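Local atomic coordinates of dual function macrocyclase-peptidase POPB (Galerina marginata, PDB entry 5N4B), a protein that cleaves peptide bonds on the C-terminal side of proline and closes peptides into macrocycles during the biosynthesis of amanitin toxins. Residues E74-S79 and S509-T514; R80-F85 and T449-L454; G322-I327 and V338-L343. The protein carries 1 engineered substitution. All coordinates share one frame; numbering follows the deposited sequence.

Contact 1 of 3, residues E74-S79 and S509-T514; sequences EKFRAS and SPIILT
The CG2 methyl of Ile511 stands almost exactly over the centre of the Phe76 ring, 3.6 Å from the centroid and 2° off the ring normal, a CH-pi contact of near-ideal geometry. It can do so because CG2 is anti to the backbone N of Ile511, while CG1, anti to the carbonyl carbon, lies against CB of Phe76. The same ring takes a second methyl at its edge, Thr514 CG2 lying in plane 3.9 Å from Phe76 CD1. On the next helical turn Ser79 is small enough to let the backbones close in: its CB lies 3.2 Å from Thr514 OG1, and its O meets Pro510 CB at 3.3 Å.

Here the turns 74-79 and 510-514, of helices 68-80 and 510-519, run at 135° with their axes 8.8 Å apart at closest, joining the segment that leads into the beta-propeller to the alpha/beta-hydrolase part of this prolyl oligopeptidase. No hydrogen bond joins the two segments; each hydroxyl turns back to its own helix. Ser79 OG, in the crowded position between the backbone N and the carbonyl carbon, donates to Phe76 O along an in-plane lone pair. Thr514 OG1 donates to Pro510 O from above the carbonyl plane, and the same oxygen accepts Thr514 N. Pro510, having no N-H to offer, suits the first turn of its helix, where the N-cap Ser509 OG accepts from Ile512 N at 3.1 Å. Outside the two segments, Trp716 of helix 705-722 meets the Phe76 ring at about 90°.

Contact 2 of 3, residues R80-F85 and T449-L454; sequences RNYAKF and TKVNEL
Tyr82 holds its CG in the crowded position between the backbone N and the carbonyl carbon (chi1 58°), and Val451 sets CG1 anti to its own carbonyl carbon (chi1 -58°), so the two side chains run side by side in the same direction. This puts Val451 CG1 over the centre of the phenol ring, 3.8 Å from the Tyr82 centroid, in a CH-pi contact, with the backbone carrying Val451 CA over the same face. A branched residue fits here because one of its methyls can sit over the ring while the chain passes alongside. Across the opposite face lies Lys84 NZ, 3.9 Å above the plane and over its centre. That ammonium group donates to Tyr82 O and Gly103 O, bonds that fix it in place, and Lys84 also packs on an acidic side chain of the bound peptide.

Thr449 divides its branches between two aromatic rings. Its CG2, anti to the backbone N, reaches Tyr82 CE2 at 3.6 Å, whereas OG1 comes within 3.5 Å of Phe85 CE1 and donates to Gly428 O. Toward helix 68-80, Asn452 brings CB to 3.4 Å from Asn81 O, while its ND2 is bonded to Ala78 O. Asn81 itself centres an inverse gamma turn, closed by Tyr82 N to Arg80 O.

The segments run nearly antiparallel yet share no direct hydrogen bond. Water 1 donates to both backbone carbonyls Ala83 O and Lys450 O, and water 2 accepts from Phe85 N while donating to the Thr449 hydroxyl.

Residues 80-85 carry the chain from helix 68-80 into propeller strand 84-90. The loop 449-454 leaves the last propeller strand, 443-448, toward strand 459-467; Tyr82 and Leu454 both rest on Pro510 of helix 510-519.

Contact 3 of 3, residues G322-I327 and V338-L343; sequences GSLVYI and VITIDL
Tyr326 and Thr340 face each other in a non-hydrogen-bonded pair and point the same way, side by side. Thr340 OG1 takes the crowded position (chi1 59°), which leaves CG2 anti to the carbonyl carbon and directs this methyl over one face of the phenol ring, 3.7 Å from the Tyr326 centroid and offset toward the rim. The small branched threonine thus gives the ring a methyl to lie against. On the same side of the sheet, Leu324 has its CG anti to the backbone N, and its CD1 reaches over to the partner strand and settles between Thr340 CB, its diagonal neighbour, at 3.7 Å and CB of Asp342 directly opposite. The carboxylate of Asp342 has its own partner, OD1 being bonded to Ser344 OG.

On the other side these two strands offer aliphatic side chains. Ile327 and Ile341 are diagonal neighbours that cross obliquely and meet tip to tip, CD1 of Ile327 lying 3.5 Å from CD1 of Ile341, each with an extended chain. Ile339 instead turns CG1 into the crowded position, bringing it to 3.9 Å from Ile327 CB. At the far end Val325 CG2 packs on Leu343 CD1. Beta-branched residues suit this place, filling the sheet face while favouring an extended backbone.

Between the two layers of side chains, Val325 with Ile341 and Ile327 with Ile339 each exchange two N-H...O bonds, and Leu343 N adds a fifth to Ser323 O, all of 2.8 to 2.9 Å from N to O. Val325 O also receives the CA-H of Thr340.

Strands 324-329 and 337-342 are the two inner strands of a four-stranded antiparallel sheet, flanked by 315-321 and 349-352: the up-and-down meander that forms one blade of the seven-bladed beta-propeller of prolyl oligopeptidases.

Overall arrangement
After two strands and helix 46-64 the chain forms helix 68-80, then enters the propeller through strand 84-90. Within the propeller, contact 3 closes a short loop, a hairpin inside one blade. Contact 2 closes a far longer one, bringing the exit from the last blade back beside the entry to the first. Contact 1 closes the longest, joining helix 68-80 to helix 510-519 of the hydrolase part. The three loops nest without crossing, 3 within 2 and 2 within 1. Contacts 1 and 2 touch, their centres about 10 Å apart, at the junction of the two domains; contact 3 lies about 47 Å from contact 1, centre to centre.

Contact 1 of 3, residues E74-S79 and S509-T514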
loop_
_atom_site.group_PDB
_atom_site.type_symbol
_atom_site.label_atom_id
_atom_site.label_comp_id
_atom_site.label_asym_id
_atom_site.label_seq_id
_atom_site.Cartn_x
_atom_site.Cartn_y
_atom_site.Cartn_z
ATOM N N GLU A 74 21.179 -9.737 12.814
ATOM C CA GLU A 74 21.305 -11.190 12.791
ATOM C C GLU A 74 19.975 -11.854 13.105
ATOM O O GLU A 74 19.570 -12.814 12.431
ATOM C CB GLU A 74 22.370 -11.578 13.808
ATOM C CG GLU A 74 22.598 -13.030 14.010
ATOM C CD GLU A 74 23.578 -13.384 15.159
ATOM O OE1 GLU A 74 24.283 -12.468 15.760
ATOM O OE2 GLU A 74 23.554 -14.571 15.527
ATOM N N LYS A 75 19.280 -11.377 14.141
ATOM C CA LYS A 75 17.992 -11.964 14.523
ATOM C C LYS A 75 16.935 -11.717 13.442
ATOM O O LYS A 75 16.130 -12.600 13.144
ATOM C CB LYS A 75 17.503 -11.354 15.839
ATOM C CG LYS A 75 18.364 -11.647 17.072
ATOM C CD LYS A 75 17.874 -10.809 18.281
ATOM C CE LYS A 75 18.760 -10.964 19.522
ATOM N NZ LYS A 75 18.755 -12.329 20.036
ATOM N N PHE A 76 16.923 -10.526 12.858
ATOM C CA PHE A 76 15.894 -10.160 11.884
ATOM C C PHE A 76 16.098 -10.908 10.568
ATOM O O PHE A 76 15.131 -11.348 9.945
ATOM C CB PHE A 76 15.918 -8.659 11.611
ATOM C CG PHE A 76 15.418 -7.784 12.762
ATOM C CD1 PHE A 76 14.777 -8.325 13.845
ATOM C CD2 PHE A 76 15.620 -6.426 12.716
ATOM C CE1 PHE A 76 14.260 -7.491 14.855
ATOM C CE2 PHE A 76 15.141 -5.568 13.744
ATOM C CZ PHE A 76 14.480 -6.110 14.796
ATOM N N ARG A 77 17.339 -10.996 10.101
ATOM C CA ARG A 77 17.600 -11.771 8.894
ATOM C C ARG A 77 17.125 -13.200 9.061
ATOM O O ARG A 77 16.465 -13.745 8.181
ATOM C CB ARG A 77 19.092 -11.743 8.601
ATOM C CG ARG A 77 19.474 -12.255 7.217
ATOM C CD ARG A 77 20.990 -12.298 6.981
ATOM N NE ARG A 77 21.673 -10.992 7.225
ATOM C CZ ARG A 77 22.420 -10.703 8.256
ATOM N NH1 ARG A 77 22.654 -11.586 9.223
ATOM N NH2 ARG A 77 22.987 -9.506 8.325
ATOM N N ALA A 78 17.413 -13.806 10.218
ATOM C CA ALA A 78 16.952 -15.176 10.447
ATOM C C ALA A 78 15.435 -15.254 10.448
ATOM O O ALA A 78 14.852 -16.201 9.916
ATOM C CB ALA A 78 17.548 -15.716 11.739
ATOM N N SER A 79 14.784 -14.260 11.039
ATOM C CA SER A 79 13.325 -14.278 11.110
ATOM C C SER A 79 12.677 -14.186 9.739
ATOM O O SER A 79 11.551 -14.655 9.575
ATOM C CB SER A 79 12.812 -13.172 12.038
ATOM O OG SER A 79 12.710 -11.930 11.405
ATOM N N SER A 509 4.412 -9.823 10.459
ATOM C CA SER A 509 5.769 -9.319 10.329
ATOM C C SER A 509 6.692 -10.114 11.237
ATOM O O SER A 509 6.623 -9.952 12.468
ATOM C CB SER A 509 5.821 -7.862 10.741
ATOM O OG SER A 509 7.214 -7.457 10.806
ATOM N N PRO A 510 7.563 -10.975 10.706
ATOM C CA PRO A 510 8.473 -11.714 11.584
ATOM C C PRO A 510 9.450 -10.802 12.275
ATOM O O PRO A 510 9.862 -11.127 13.384
ATOM C CB PRO A 510 9.172 -12.712 10.637
ATOM C CG PRO A 510 9.055 -12.028 9.278
ATOM C CD PRO A 510 7.690 -11.361 9.294
ATOM N N ILE A 511 9.815 -9.673 11.676
ATOM C CA ILE A 511 10.721 -8.758 12.360
ATOM C C ILE A 511 10.049 -8.161 13.589
ATOM O O ILE A 511 10.663 -8.062 14.661
ATOM C CB ILE A 511 11.231 -7.701 11.375
ATOM C CG1 ILE A 511 12.237 -8.383 10.396
ATOM C CG2 ILE A 511 11.799 -6.478 12.106
ATOM C CD1 ILE A 511 12.942 -7.460 9.433
ATOM N N ILE A 512 8.808 -7.675 13.451
ATOM C CA ILE A 512 8.126 -7.123 14.611
ATOM C C ILE A 512 8.012 -8.179 15.695
ATOM O O ILE A 512 8.314 -7.902 16.864
ATOM C CB ILE A 512 6.773 -6.504 14.236
ATOM C CG1 ILE A 512 7.045 -5.266 13.376
ATOM C CG2 ILE A 512 6.004 -6.137 15.494
ATOM C CD1 ILE A 512 5.828 -4.613 12.720
ATOM N N LEU A 513 7.571 -9.396 15.365
ATOM C CA LEU A 513 7.450 -10.412 16.412
ATOM C C LEU A 513 8.790 -10.696 17.073
ATOM O O LEU A 513 8.864 -10.907 18.278
ATOM C CB LEU A 513 6.832 -11.708 15.863
ATOM C CG LEU A 513 5.404 -11.548 15.325
ATOM C CD1 LEU A 513 4.892 -12.900 14.887
ATOM C CD2 LEU A 513 4.437 -10.900 16.316
ATOM N N THR A 514 9.860 -10.716 16.300
ATOM C CA THR A 514 11.184 -10.927 16.876
ATOM C C THR A 514 11.524 -9.810 17.857
ATOM O O THR A 514 12.035 -10.075 18.947
ATOM C CB THR A 514 12.195 -11.001 15.741
ATOM O OG1 THR A 514 11.921 -12.152 14.946
ATOM C CG2 THR A 514 13.598 -11.143 16.271
#

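Contact 2 of 3, residues R80-F85 and T449-L454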
loop_
_atom_site.group_PDB
_atom_site.type_symbol
_atom_site.label_atom_id
_atom_site.label_comp_id
_atom_site.label_asym_id
_atom_site.label_seq_id
_atom_site.Cartn_x
_atom_site.Cartn_y
_atom_site.Cartn_z
ATOM N N ARG A 80 13.341 -13.601 8.762
ATOM C CA ARG A 80 12.837 -13.479 7.390
ATOM C C ARG A 80 13.204 -14.682 6.532
ATOM O O ARG A 80 12.672 -14.832 5.443
ATOM C CB ARG A 80 13.398 -12.203 6.747
ATOM C CG ARG A 80 12.876 -10.925 7.346
ATOM C CD ARG A 80 11.678 -10.389 6.679
ATOM N NE ARG A 80 11.912 -10.122 5.253
ATOM C CZ ARG A 80 11.584 -8.999 4.629
ATOM N NH1 ARG A 80 11.857 -8.886 3.345
ATOM N NH2 ARG A 80 10.958 -8.018 5.281
ATOM N N ASN A 81 14.085 -15.551 7.007
ATOM C CA ASN A 81 14.664 -16.598 6.157
ATOM C C ASN A 81 13.808 -17.859 6.207
ATOM O O ASN A 81 14.163 -18.889 6.798
ATOM C CB ASN A 81 16.085 -16.874 6.608
ATOM C CG ASN A 81 16.857 -17.689 5.599
ATOM O OD1 ASN A 81 16.444 -17.829 4.464
ATOM N ND2 ASN A 81 17.994 -18.204 6.013
ATOM N N TYR A 82 12.657 -17.755 5.520
ATOM C CA TYR A 82 11.760 -18.899 5.358
ATOM C C TYR A 82 11.090 -18.783 3.993
ATOM O O TYR A 82 10.876 -17.676 3.490
ATOM C CB TYR A 82 10.676 -19.000 6.463
ATOM C CG TYR A 82 9.783 -17.801 6.594
ATOM C CD1 TYR A 82 10.106 -16.766 7.466
ATOM C CD2 TYR A 82 8.600 -17.700 5.875
ATOM C CE1 TYR A 82 9.300 -15.670 7.611
ATOM C CE2 TYR A 82 7.786 -16.566 6.023
ATOM C CZ TYR A 82 8.129 -15.581 6.889
ATOM O OH TYR A 82 7.268 -14.511 7.014
ATOM N N ALA A 83 10.769 -19.930 3.402
ATOM C CA ALA A 83 10.160 -19.974 2.083
ATOM C C ALA A 83 8.795 -19.314 2.098
ATOM O O ALA A 83 8.020 -19.439 3.045
ATOM C CB ALA A 83 9.991 -21.436 1.670
ATOM N N LYS A 84 8.523 -18.538 1.039
ATOM C CA LYS A 84 7.254 -17.813 0.893
ATOM C C LYS A 84 6.650 -18.106 -0.467
ATOM O O LYS A 84 7.358 -18.373 -1.427
ATOM C CB LYS A 84 7.421 -16.308 1.082
ATOM C CG LYS A 84 7.823 -16.026 2.529
ATOM C CD LYS A 84 8.226 -14.613 2.733
ATOM C CE LYS A 84 9.686 -14.370 2.475
ATOM N NZ LYS A 84 10.505 -14.777 3.636
ATOM N N PHE A 85 5.329 -18.053 -0.550
ATOM C CA PHE A 85 4.626 -18.450 -1.760
ATOM C C PHE A 85 3.267 -17.770 -1.813
ATOM O O PHE A 85 2.708 -17.358 -0.800
ATOM C CB PHE A 85 4.438 -19.974 -1.861
ATOM C CG PHE A 85 4.230 -20.622 -0.554
ATOM C CD1 PHE A 85 3.017 -20.549 0.094
ATOM C CD2 PHE A 85 5.301 -21.229 0.057
ATOM C CE1 PHE A 85 2.885 -21.133 1.409
ATOM C CE2 PHE A 85 5.173 -21.813 1.318
ATOM C CZ PHE A 85 3.971 -21.746 1.962
ATOM N N THR A 449 2.236 -21.299 5.519
ATOM C CA THR A 449 3.597 -20.783 5.551
ATOM C C THR A 449 4.241 -21.189 6.868
ATOM O O THR A 449 3.668 -20.967 7.935
ATOM C CB THR A 449 3.559 -19.259 5.395
ATOM O OG1 THR A 449 2.901 -18.908 4.175
ATOM C CG2 THR A 449 4.954 -18.671 5.299
ATOM N N LYS A 450 5.431 -21.780 6.783
ATOM C CA LYS A 450 6.209 -22.216 7.942
ATOM C C LYS A 450 7.358 -21.248 8.133
ATOM O O LYS A 450 8.173 -21.060 7.228
ATOM C CB LYS A 450 6.783 -23.620 7.729
ATOM C CG LYS A 450 5.785 -24.699 7.388
ATOM C CD LYS A 450 4.618 -24.715 8.355
ATOM C CE LYS A 450 3.666 -25.873 8.019
ATOM N NZ LYS A 450 3.304 -25.937 6.540
ATOM N N VAL A 451 7.445 -20.645 9.304
ATOM C CA VAL A 451 8.432 -19.584 9.533
ATOM C C VAL A 451 9.719 -20.156 10.120
ATOM O O VAL A 451 9.871 -21.383 10.207
ATOM C CB VAL A 451 7.830 -18.424 10.313
ATOM C CG1 VAL A 451 6.624 -17.874 9.539
ATOM C CG2 VAL A 451 7.466 -18.848 11.747
ATOM N N ASN A 452 10.653 -19.292 10.492
ATOM C CA ASN A 452 11.988 -19.701 10.958
ATOM C C ASN A 452 12.255 -19.109 12.336
ATOM O O ASN A 452 12.123 -17.884 12.538
ATOM C CB ASN A 452 13.061 -19.236 9.991
ATOM C CG ASN A 452 14.419 -19.812 10.309
ATOM O OD1 ASN A 452 14.541 -21.000 10.588
ATOM N ND2 ASN A 452 15.428 -18.973 10.304
ATOM N N GLU A 453 12.652 -19.991 13.257
ATOM C CA GLU A 453 12.996 -19.655 14.646
ATOM C C GLU A 453 11.776 -19.309 15.501
ATOM O O GLU A 453 11.493 -19.991 16.506
ATOM C CB GLU A 453 14.086 -18.599 14.736
ATOM C CG GLU A 453 15.454 -19.055 14.101
ATOM C CD GLU A 453 16.619 -18.161 14.465
ATOM O OE1 GLU A 453 16.438 -17.194 15.214
ATOM O OE2 GLU A 453 17.756 -18.386 13.982
ATOM N N LEU A 454 11.004 -18.338 15.051
ATOM C CA LEU A 454 9.778 -17.921 15.694
ATOM C C LEU A 454 8.781 -19.068 15.726
ATOM O O LEU A 454 8.640 -19.815 14.768
ATOM C CB LEU A 454 9.102 -16.833 14.840
ATOM C CG LEU A 454 9.622 -15.435 14.879
ATOM C CD1 LEU A 454 8.916 -14.606 13.832
ATOM C CD2 LEU A 454 9.490 -14.817 16.308
HETATM O O HOH W 1 7.564 -21.625 4.690
HETATM O O HOH W 2 3.665 -17.567 1.875
#

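Contact 3 of 3, residues G322-I327 and V338-L343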
loop_
_atom_site.group_PDB
_atom_site.type_symbol
_atom_site.label_atom_id
_atom_site.label_comp_id
_atom_site.label_asym_id
_atom_site.label_seq_id
_atom_site.Cartn_x
_atom_site.Cartn_y
_atom_site.Cartn_z
ATOM N N GLY A 322 -25.711 -11.152 -18.636
ATOM C CA GLY A 322 -26.395 -10.367 -19.644
ATOM C C GLY A 322 -26.249 -8.896 -19.357
ATOM O O GLY A 322 -25.167 -8.419 -19.012
ATOM N N SER A 323 -27.351 -8.153 -19.458
ATOM C CA SER A 323 -27.310 -6.713 -19.243
ATOM C C SER A 323 -27.440 -6.313 -17.763
ATOM O O SER A 323 -27.498 -5.117 -17.477
ATOM C CB SER A 323 -28.410 -6.029 -20.072
ATOM O OG SER A 323 -29.639 -6.641 -19.813
ATOM N N LEU A 324 -27.473 -7.275 -16.856
ATOM C CA LEU A 324 -27.552 -6.989 -15.420
ATOM C C LEU A 324 -26.135 -6.961 -14.860
ATOM O O LEU A 324 -25.469 -8.003 -14.788
ATOM C CB LEU A 324 -28.378 -8.070 -14.730
ATOM C CG LEU A 324 -28.787 -7.745 -13.284
ATOM C CD1 LEU A 324 -29.774 -6.621 -13.273
ATOM C CD2 LEU A 324 -29.401 -8.989 -12.659
ATOM N N VAL A 325 -25.691 -5.785 -14.463
ATOM C CA VAL A 325 -24.313 -5.552 -14.012
ATOM C C VAL A 325 -24.316 -5.474 -12.486
ATOM O O VAL A 325 -25.095 -4.683 -11.894
ATOM C CB VAL A 325 -23.761 -4.265 -14.614
ATOM C CG1 VAL A 325 -22.344 -4.073 -14.221
ATOM C CG2 VAL A 325 -23.849 -4.312 -16.127
ATOM N N TYR A 326 -23.443 -6.262 -11.856
ATOM C CA TYR A 326 -23.321 -6.328 -10.402
ATOM C C TYR A 326 -22.127 -5.481 -9.986
ATOM O O TYR A 326 -21.021 -5.645 -10.541
ATOM C CB TYR A 326 -23.088 -7.783 -9.974
ATOM C CG TYR A 326 -24.250 -8.712 -10.151
ATOM C CD1 TYR A 326 -24.671 -9.107 -11.418
ATOM C CD2 TYR A 326 -24.935 -9.221 -9.066
ATOM C CE1 TYR A 326 -25.773 -9.975 -11.580
ATOM C CE2 TYR A 326 -26.014 -10.058 -9.205
ATOM C CZ TYR A 326 -26.418 -10.449 -10.450
ATOM O OH TYR A 326 -27.462 -11.323 -10.650
ATOM N N ILE A 327 -22.330 -4.581 -9.025
ATOM C CA ILE A 327 -21.375 -3.533 -8.714
ATOM C C ILE A 327 -21.249 -3.413 -7.214
ATOM O O ILE A 327 -22.265 -3.288 -6.504
ATOM C CB ILE A 327 -21.812 -2.190 -9.310
ATOM C CG1 ILE A 327 -22.126 -2.351 -10.810
ATOM C CG2 ILE A 327 -20.748 -1.141 -9.098
ATOM C CD1 ILE A 327 -22.540 -1.045 -11.549
ATOM N N VAL A 338 -23.681 -4.357 -2.515
ATOM C CA VAL A 338 -23.706 -4.764 -3.920
ATOM C C VAL A 338 -25.028 -4.342 -4.507
ATOM O O VAL A 338 -26.091 -4.716 -3.969
ATOM C CB VAL A 338 -23.514 -6.276 -4.124
ATOM C CG1 VAL A 338 -23.560 -6.620 -5.612
ATOM C CG2 VAL A 338 -22.233 -6.777 -3.494
ATOM N N ILE A 339 -24.971 -3.622 -5.621
ATOM C CA ILE A 339 -26.141 -3.267 -6.391
ATOM C C ILE A 339 -26.100 -3.994 -7.733
ATOM O O ILE A 339 -25.067 -4.495 -8.190
ATOM C CB ILE A 339 -26.281 -1.739 -6.613
ATOM C CG1 ILE A 339 -25.073 -1.229 -7.402
ATOM C CG2 ILE A 339 -26.441 -0.997 -5.301
ATOM C CD1 ILE A 339 -25.270 0.213 -7.902
ATOM N N THR A 340 -27.260 -4.042 -8.388
ATOM C CA THR A 340 -27.337 -4.334 -9.804
ATOM C C THR A 340 -27.834 -3.101 -10.543
ATOM O O THR A 340 -28.726 -2.396 -10.063
ATOM C CB THR A 340 -28.249 -5.529 -10.084
ATOM O OG1 THR A 340 -29.595 -5.280 -9.598
ATOM C CG2 THR A 340 -27.680 -6.820 -9.472
ATOM N N ILE A 341 -27.267 -2.867 -11.737
ATOM C CA ILE A 341 -27.727 -1.839 -12.685
ATOM C C ILE A 341 -28.102 -2.616 -13.936
ATOM O O ILE A 341 -27.258 -3.305 -14.530
ATOM C CB ILE A 341 -26.668 -0.757 -12.963
ATOM C CG1 ILE A 341 -26.279 0.022 -11.683
ATOM C CG2 ILE A 341 -27.195 0.230 -14.032
ATOM C CD1 ILE A 341 -25.270 1.141 -11.838
ATOM N N ASP A 342 -29.377 -2.550 -14.314
ATOM C CA ASP A 342 -29.904 -3.268 -15.463
ATOM C C ASP A 342 -29.848 -2.352 -16.690
ATOM O O ASP A 342 -30.574 -1.354 -16.776
ATOM C CB ASP A 342 -31.329 -3.737 -15.165
ATOM C CG ASP A 342 -31.888 -4.597 -16.227
ATOM O OD1 ASP A 342 -31.411 -4.543 -17.377
ATOM O OD2 ASP A 342 -32.802 -5.396 -15.926
ATOM N N LEU A 343 -28.911 -2.629 -17.581
ATOM C CA LEU A 343 -28.676 -1.790 -18.743
ATOM C C LEU A 343 -29.626 -2.084 -19.887
ATOM O O LEU A 343 -29.514 -1.432 -20.930
ATOM C CB LEU A 343 -27.224 -2.000 -19.194
ATOM C CG LEU A 343 -26.148 -1.568 -18.183
ATOM C CD1 LEU A 343 -24.749 -1.834 -18.756
ATOM C CD2 LEU A 343 -26.301 -0.126 -17.798
#